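Local coordinates for protein apical membrane antigen 1 (PDB 4APL) that probably acts at the parasite's moving junction during host cell invasion, its ectodomain serving as receptor for the rhoptry neck protein RON2, at residues L23-V28 against C227-L232; P17-F22 against D371-C376; P10-Q15 against G238-G243. One frame throughout, in Å; residues are numbered along the deposited sequence.

Interaction 1 (L23-V28 against C227-L232); sequences LERYNV and CPNQAL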
# COMPACT_ATOMS: atom_id res chain seq x y z
N LEU A 23 15.79 -0.52 -6.31
CA LEU A 23 15.32 0.65 -5.60
C LEU A 23 14.03 1.23 -6.21
O LEU A 23 13.11 1.59 -5.48
CB LEU A 23 16.44 1.69 -5.53
CG LEU A 23 17.34 1.68 -4.28
CD1 LEU A 23 17.36 0.35 -3.53
CD2 LEU A 23 18.76 2.11 -4.61
N GLU A 24 13.95 1.26 -7.53
CA GLU A 24 12.80 1.82 -8.25
C GLU A 24 11.47 1.20 -7.85
O GLU A 24 10.46 1.89 -7.77
CB GLU A 24 13.00 1.66 -9.76
CG GLU A 24 12.96 2.97 -10.53
CD GLU A 24 14.09 3.11 -11.53
OE1 GLU A 24 14.42 2.10 -12.19
OE2 GLU A 24 14.65 4.23 -11.66
N ARG A 25 11.47 -0.10 -7.59
CA ARG A 25 10.27 -0.78 -7.12
C ARG A 25 9.71 -0.31 -5.76
O ARG A 25 8.60 -0.68 -5.39
CB ARG A 25 10.45 -2.30 -7.15
CG ARG A 25 11.55 -2.84 -6.27
CD ARG A 25 11.99 -4.23 -6.72
NE ARG A 25 11.00 -5.24 -6.36
CZ ARG A 25 10.80 -5.68 -5.12
NH1 ARG A 25 11.53 -5.21 -4.11
NH2 ARG A 25 9.86 -6.59 -4.89
N TYR A 26 10.46 0.53 -5.04
CA TYR A 26 9.94 1.21 -3.85
C TYR A 26 9.20 2.51 -4.19
O TYR A 26 8.52 3.09 -3.34
CB TYR A 26 11.04 1.44 -2.81
CG TYR A 26 11.62 0.13 -2.29
CD1 TYR A 26 10.89 -0.66 -1.41
CD2 TYR A 26 12.84 -0.35 -2.76
CE1 TYR A 26 11.37 -1.89 -0.99
CE2 TYR A 26 13.33 -1.58 -2.34
CZ TYR A 26 12.59 -2.34 -1.45
OH TYR A 26 13.05 -3.56 -1.03
N ASN A 27 9.28 2.92 -5.45
CA ASN A 27 8.76 4.20 -5.88
C ASN A 27 7.28 4.13 -6.28
O ASN A 27 6.93 3.63 -7.36
CB ASN A 27 9.62 4.72 -7.04
CG ASN A 27 9.46 6.21 -7.28
OD1 ASN A 27 8.40 6.78 -7.06
ND2 ASN A 27 10.53 6.84 -7.77
N VAL A 28 6.41 4.64 -5.41
CA VAL A 28 4.95 4.54 -5.58
C VAL A 28 4.49 5.28 -6.83
O VAL A 28 3.63 4.81 -7.57
CB VAL A 28 4.19 5.13 -4.37
CG1 VAL A 28 2.72 4.79 -4.45
CG2 VAL A 28 4.78 4.61 -3.08
N CYS A 227 6.34 -4.42 -7.45
CA CYS A 227 5.77 -3.86 -6.24
C CYS A 227 6.59 -4.21 -5.00
O CYS A 227 7.23 -5.25 -4.96
CB CYS A 227 4.32 -4.29 -6.12
SG CYS A 227 3.32 -3.68 -7.51
N PRO A 228 6.64 -3.30 -4.02
CA PRO A 228 7.45 -3.54 -2.82
C PRO A 228 6.69 -4.29 -1.72
O PRO A 228 6.42 -3.73 -0.65
CB PRO A 228 7.80 -2.13 -2.37
CG PRO A 228 6.64 -1.31 -2.81
CD PRO A 228 6.19 -1.90 -4.11
N ASN A 229 6.42 -5.56 -1.96
CA ASN A 229 5.50 -6.33 -1.13
C ASN A 229 6.06 -6.77 0.23
O ASN A 229 5.31 -6.86 1.19
CB ASN A 229 4.96 -7.54 -1.90
CG ASN A 229 5.19 -7.42 -3.40
OD1 ASN A 229 4.25 -7.41 -4.20
ND2 ASN A 229 6.46 -7.30 -3.77
N GLN A 230 7.36 -7.03 0.31
CA GLN A 230 7.99 -7.29 1.61
C GLN A 230 8.67 -6.04 2.16
O GLN A 230 8.85 -5.05 1.44
CB GLN A 230 9.02 -8.42 1.54
CG GLN A 230 8.61 -9.65 0.76
CD GLN A 230 9.75 -10.19 -0.09
OE1 GLN A 230 9.52 -10.88 -1.09
NE2 GLN A 230 10.99 -9.87 0.28
N ALA A 231 9.09 -6.10 3.42
CA ALA A 231 9.87 -5.04 4.03
C ALA A 231 11.35 -5.37 3.91
O ALA A 231 11.73 -6.54 3.88
CB ALA A 231 9.46 -4.89 5.48
N LEU A 232 12.19 -4.34 3.82
CA LEU A 232 13.63 -4.54 3.74
C LEU A 232 14.26 -4.63 5.14
O LEU A 232 14.41 -3.61 5.83
CB LEU A 232 14.30 -3.41 2.95
CG LEU A 232 14.91 -3.72 1.57
CD1 LEU A 232 15.95 -2.67 1.21
CD2 LEU A 232 15.52 -5.11 1.52
O HOH W 1 9.10 -7.79 -2.49

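Interaction 2 (P17-F22 against D371-C376); sequences PELKAF and DEALQC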
# COMPACT_ATOMS: atom_id res chain seq x y z
N PRO A 17 22.43 -0.69 -13.08
CA PRO A 17 21.16 -1.10 -13.70
C PRO A 17 20.36 -2.04 -12.82
O PRO A 17 19.16 -1.84 -12.65
CB PRO A 17 21.62 -1.83 -14.96
CG PRO A 17 22.88 -1.14 -15.34
CD PRO A 17 23.55 -0.79 -14.04
N GLU A 18 21.02 -3.04 -12.25
CA GLU A 18 20.34 -4.06 -11.46
C GLU A 18 19.85 -3.49 -10.14
O GLU A 18 18.80 -3.89 -9.63
CB GLU A 18 21.28 -5.24 -11.22
CG GLU A 18 20.57 -6.53 -10.82
CD GLU A 18 21.55 -7.66 -10.55
OE1 GLU A 18 22.53 -7.80 -11.32
OE2 GLU A 18 21.34 -8.41 -9.57
N LEU A 19 20.61 -2.54 -9.60
CA LEU A 19 20.30 -1.92 -8.32
C LEU A 19 19.24 -0.82 -8.48
O LEU A 19 18.35 -0.70 -7.64
CB LEU A 19 21.57 -1.37 -7.68
CG LEU A 19 21.99 -1.89 -6.30
CD1 LEU A 19 21.07 -2.96 -5.76
CD2 LEU A 19 23.44 -2.36 -6.31
N LYS A 20 19.33 -0.04 -9.56
CA LYS A 20 18.31 0.98 -9.87
C LYS A 20 16.90 0.40 -10.05
O LYS A 20 15.93 0.97 -9.57
CB LYS A 20 18.70 1.79 -11.11
CG LYS A 20 17.96 3.13 -11.24
CD LYS A 20 18.31 3.86 -12.53
CE LYS A 20 19.69 3.46 -13.07
NZ LYS A 20 20.24 4.40 -14.09
N ALA A 21 16.79 -0.73 -10.74
CA ALA A 21 15.50 -1.41 -10.83
C ALA A 21 15.02 -1.84 -9.45
O ALA A 21 13.84 -1.77 -9.14
CB ALA A 21 15.60 -2.62 -11.76
N PHE A 22 15.96 -2.29 -8.61
CA PHE A 22 15.62 -2.74 -7.28
C PHE A 22 15.02 -1.59 -6.48
O PHE A 22 13.87 -1.65 -6.05
CB PHE A 22 16.86 -3.28 -6.57
CG PHE A 22 16.57 -3.92 -5.25
CD1 PHE A 22 15.94 -5.15 -5.18
CD2 PHE A 22 16.92 -3.28 -4.06
CE1 PHE A 22 15.66 -5.74 -3.96
CE2 PHE A 22 16.65 -3.86 -2.84
CZ PHE A 22 16.02 -5.09 -2.78
N ASP A 371 16.02 -9.40 -2.08
CA ASP A 371 16.19 -9.94 -3.43
C ASP A 371 17.66 -10.17 -3.81
O ASP A 371 18.57 -9.70 -3.13
CB ASP A 371 15.52 -9.02 -4.46
CG ASP A 371 14.03 -9.30 -4.64
OD1 ASP A 371 13.36 -9.65 -3.65
OD2 ASP A 371 13.53 -9.16 -5.78
N GLU A 372 17.86 -10.88 -4.92
CA GLU A 372 19.19 -11.15 -5.50
C GLU A 372 20.00 -9.88 -5.80
O GLU A 372 21.23 -9.92 -5.91
CB GLU A 372 19.02 -11.99 -6.78
CG GLU A 372 20.31 -12.52 -7.40
CD GLU A 372 20.90 -13.74 -6.69
OE1 GLU A 372 20.16 -14.44 -5.95
OE2 GLU A 372 22.11 -14.01 -6.86
N ALA A 373 19.31 -8.75 -5.95
CA ALA A 373 19.98 -7.51 -6.34
C ALA A 373 20.97 -7.03 -5.27
O ALA A 373 21.97 -6.38 -5.58
CB ALA A 373 18.94 -6.43 -6.63
N LEU A 374 20.68 -7.35 -4.02
CA LEU A 374 21.45 -6.81 -2.91
C LEU A 374 22.71 -7.63 -2.61
O LEU A 374 23.39 -7.39 -1.61
CB LEU A 374 20.58 -6.69 -1.66
CG LEU A 374 19.74 -5.43 -1.51
CD1 LEU A 374 18.88 -5.52 -0.26
CD2 LEU A 374 20.61 -4.19 -1.47
N GLN A 375 23.04 -8.56 -3.50
CA GLN A 375 24.06 -9.57 -3.22
C GLN A 375 25.39 -9.31 -3.90
O GLN A 375 25.45 -8.68 -4.96
CB GLN A 375 23.56 -10.96 -3.56
CG GLN A 375 22.63 -11.53 -2.52
CD GLN A 375 22.18 -12.94 -2.85
OE1 GLN A 375 22.46 -13.45 -3.95
NE2 GLN A 375 21.49 -13.58 -1.91
N CYS A 376 26.46 -9.81 -3.29
CA CYS A 376 27.81 -9.50 -3.73
C CYS A 376 28.77 -10.58 -3.24
O CYS A 376 28.45 -11.35 -2.33
CB CYS A 376 28.23 -8.13 -3.20
SG CYS A 376 28.13 -7.95 -1.39
O HOH W 2 22.84 -11.05 -8.56

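Interaction 3 (P10-Q15 against G238-G243); sequences PQNPFQ and GHWTNG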
# COMPACT_ATOMS: atom_id res chain seq x y z
N PRO A 10 33.09 8.83 -7.26
CA PRO A 10 32.07 9.86 -7.02
C PRO A 10 30.62 9.35 -7.04
O PRO A 10 29.70 10.14 -6.81
CB PRO A 10 32.30 10.86 -8.18
CG PRO A 10 33.45 10.32 -8.98
CD PRO A 10 33.55 8.87 -8.65
N GLN A 11 30.41 8.06 -7.29
CA GLN A 11 29.10 7.62 -7.76
C GLN A 11 28.33 6.61 -6.91
O GLN A 11 28.89 5.67 -6.35
CB GLN A 11 29.18 7.13 -9.20
CG GLN A 11 28.00 7.57 -10.04
CD GLN A 11 28.20 7.28 -11.51
OE1 GLN A 11 27.54 6.41 -12.08
NE2 GLN A 11 29.11 8.02 -12.15
N ASN A 12 27.01 6.84 -6.87
CA ASN A 12 26.02 5.98 -6.23
C ASN A 12 26.14 4.50 -6.55
O ASN A 12 25.73 4.05 -7.63
CB ASN A 12 24.64 6.47 -6.66
CG ASN A 12 23.53 6.01 -5.74
OD1 ASN A 12 22.45 6.60 -5.72
ND2 ASN A 12 23.78 4.93 -4.99
N PRO A 13 26.65 3.71 -5.60
CA PRO A 13 26.81 2.29 -5.90
C PRO A 13 25.49 1.63 -6.25
O PRO A 13 25.48 0.51 -6.77
CB PRO A 13 27.40 1.71 -4.61
CG PRO A 13 27.14 2.74 -3.55
CD PRO A 13 27.13 4.06 -4.25
N PHE A 14 24.38 2.31 -5.96
CA PHE A 14 23.04 1.77 -6.20
C PHE A 14 22.48 2.26 -7.52
O PHE A 14 21.33 1.98 -7.85
CB PHE A 14 22.07 2.17 -5.09
CG PHE A 14 22.33 1.51 -3.77
CD1 PHE A 14 21.80 0.27 -3.48
CD2 PHE A 14 23.08 2.16 -2.80
CE1 PHE A 14 22.03 -0.34 -2.26
CE2 PHE A 14 23.31 1.56 -1.58
CZ PHE A 14 22.79 0.31 -1.31
N GLN A 15 23.27 3.04 -8.26
CA GLN A 15 22.83 3.53 -9.56
C GLN A 15 23.11 2.52 -10.67
O GLN A 15 22.77 2.76 -11.83
CB GLN A 15 23.44 4.91 -9.86
CG GLN A 15 22.60 5.79 -10.78
CD GLN A 15 21.19 6.04 -10.25
OE1 GLN A 15 20.98 6.12 -9.04
NE2 GLN A 15 20.23 6.18 -11.15
N GLY A 238 17.07 5.84 1.72
CA GLY A 238 17.82 7.09 1.73
C GLY A 238 17.98 7.71 0.36
O GLY A 238 17.62 7.11 -0.65
N HIS A 239 18.54 8.92 0.33
CA HIS A 239 18.69 9.68 -0.90
C HIS A 239 20.14 10.02 -1.11
O HIS A 239 20.90 10.15 -0.14
CB HIS A 239 17.84 10.95 -0.84
CG HIS A 239 18.03 11.86 -2.03
ND1 HIS A 239 18.48 13.12 -1.91
CD2 HIS A 239 17.87 11.62 -3.40
CE1 HIS A 239 18.59 13.68 -3.13
NE2 HIS A 239 18.22 12.76 -4.04
N TRP A 240 20.55 10.14 -2.37
CA TRP A 240 21.95 10.37 -2.72
C TRP A 240 22.25 11.83 -2.94
O TRP A 240 21.81 12.42 -3.93
CB TRP A 240 22.31 9.53 -3.95
CG TRP A 240 23.79 9.54 -4.29
CD1 TRP A 240 24.43 10.31 -5.27
CD2 TRP A 240 24.87 8.76 -3.66
NE1 TRP A 240 25.78 10.07 -5.28
CE2 TRP A 240 26.11 9.16 -4.33
CE3 TRP A 240 24.92 7.83 -2.64
CZ2 TRP A 240 27.34 8.61 -3.99
CZ3 TRP A 240 26.17 7.29 -2.30
CH2 TRP A 240 27.34 7.67 -2.96
N THR A 241 22.96 12.46 -2.00
CA THR A 241 23.43 13.85 -2.15
C THR A 241 24.89 13.97 -1.75
O THR A 241 25.34 13.32 -0.82
CB THR A 241 22.66 14.85 -1.26
OG1 THR A 241 21.44 14.26 -0.79
CG2 THR A 241 22.36 16.13 -2.03
N ASN A 242 25.60 14.87 -2.43
CA ASN A 242 26.96 15.21 -2.02
C ASN A 242 27.84 13.98 -1.95
O ASN A 242 28.65 13.83 -1.03
CB ASN A 242 26.96 15.92 -0.66
CG ASN A 242 26.11 17.18 -0.64
OD1 ASN A 242 25.84 17.72 0.43
ND2 ASN A 242 25.70 17.66 -1.82
N GLY A 243 27.64 13.07 -2.89
CA GLY A 243 28.49 11.90 -3.01
C GLY A 243 28.39 10.88 -1.89
O GLY A 243 29.28 10.03 -1.75

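Interaction 1 (L23-V28 against C227-L232)
Two side chains of 23-28, Arg25 and Tyr26, carry this contact. They reach the chain at 227-232 in different ways.

The polar part belongs to Arg25. Its CG sits in the crowded position between the backbone N and the carbonyl carbon (chi1 62°), and the chain bends at chi3. This lays one face of the guanidinium over Cys227 C and Pro228 CA. A water lies in the guanidinium plane, at its edge, and accepts a bond from Arg25 NH2 (2.8 Å). The same water accepts from Asn229 ND2 (3.0 Å) and, as a weak third donor, from Gln230 N. It therefore joins the segments. Arg25 NE has a weak hydrogen bond to Thr225 O.

The apolar part belongs to Tyr26. Its ring runs past Pro228 in the opposite direction, with Tyr26 CD1 3.6 Å from Pro228 CB. Farther out it crosses Leu232 at about a right angle, and Tyr26 OH comes nearest to Leu232 CG. The Pro228 ring also packs against the carbonyl of Arg25.

Backbone turns set both sides. A type I turn from Glu24 to Asn27, closed by Asn27 N to Glu24 O (2.8 Å), carries Arg25 and Tyr26 at its middle. Pro228 is the centre of an inverse gamma turn.

The contact is buried, near the C-terminal part of helix 17-24. Cys227 is tied to Cys58 by a disulfide. Tyr26 also meets the ring of Phe237 in strand 235-241. Pro228 touches Thr345 of strand 341-345, and Leu232 packs on Leu335 of strand 334-338.

Interaction 2 (P17-F22 against D371-C376)
The Phe22 ring is the main flat group here. Asp371 stands at its edge: Asp371 CB lies near the ring plane, 3.3 Å from Phe22 CE1, and Asp371 CG lies in that plane. The carboxylate is turned 52° from the ring. Ala373 and Leu374 come up obliquely. Ala373 CB is 3.6 Å from Phe22 CD1. Leu374 crosses the Phe22 side chain at about a right angle, with Leu374 CG 3.7 Å from Phe22 CE2.

Phe22 gets there because its CG is anti to the backbone N (chi1 -173°). Glu18, Leu19 and Phe22 project from one side of helix 17-24, at spacings of one and three residues. Opposite them, 372-374 forms a short 3-10 turn, which presents the small methyl of Ala373 to the helix. Leu19 CD1 rests 3.5 Å from Ala373 O. This turn, packed on the N-terminal helix, probably belongs to the start of the cysteine-rich domain III, as in AMA1 relatives. Cys376 is tied to Cys400 by a disulfide, and Leu374 has a backbone hydrogen bond with Ile405 of strand 404-411.

Glu18 supplies the polar margin. Its side chain is extended beyond CG, and Glu18 OE2 ends 3.6 Å from Ala373 CA. A water is placed to donate to Glu18 OE2 (3.2 Å) and, weakly, to Glu372 O; with other acceptors around it, it need not serve both at once. Glu372 OE2 lies 6.3 Å from Glu18 OE2, so two like charges, if both are ionised, probably lie near each other on this exposed margin.

Interaction 3 (P10-Q15 against G238-G243)
Trp240 stands out from strand 235-241 with its CG anti to the backbone N (chi1 -173°). Its indole ring points at the irregular chain of 10-15. Asn12 lies flat against one face. Asn12 CA sits over the six-membered ring, 3.7 Å from the centroid and 12° off the ring normal, which makes a CH-pi contact. The Asn12 amide is stacked almost parallel to the indole, the planes 15° apart. Asn12 CG is 3.7 Å from Trp240 CD2, and the two side chains run past each other in opposite directions.

Pro13 crosses the indole at about a right angle. Pro13 CD meets the far end of the ring, 3.8 Å from Trp240 CH2. Pro10 O lies at the ring edge, in plane, 4.0 Å from Trp240 CZ2. On the opposite face of the indole is Gly243 C, 3.2 Å above the plane and offset toward the rim. Gly243 has a positive phi in the turn between the paired strands 235-241 and 244-247. The indole is thus held between this turn and Asn12.

A type I turn from Asn12 to Gln15, closed by Gln15 N to Asn12 O, shapes the other side just ahead of helix 17-24. Around the pair, Asn12 touches Cys334. Trp240 touches Gln396 and Pro13 touches Thr398, both in strand 394-401.

The two segments meet through ring face, C-H groups and amide stacking, without direct hydrogen bonding between them. The fit therefore rests on the match of flat surfaces and on dispersion rather than on directed polar bonds.

How the interactions relate
The first segments follow one another along the N-terminal chain: 10-15, then 17-22 and 23-28. Interactions 1 and 2 share helix 17-24, and their centres lie about 12 Å apart. The centre of interaction 3 is about 15 Å from that of interaction 2 and about 18 Å from that of interaction 1. The partner segments come later, in the order 227-232, 238-243 and 371-376. Interaction 1 is nested within both other loops, while 2 and 3 cross. Leu232 packs on Leu374 and Phe22, and Phe14 packs on Leu23, Leu19 and Leu374, making the three contacts continuous. The N-terminal chain thus packs against strands 235-241 and 334-338 and segment 371-376, probably parts of domains II and III.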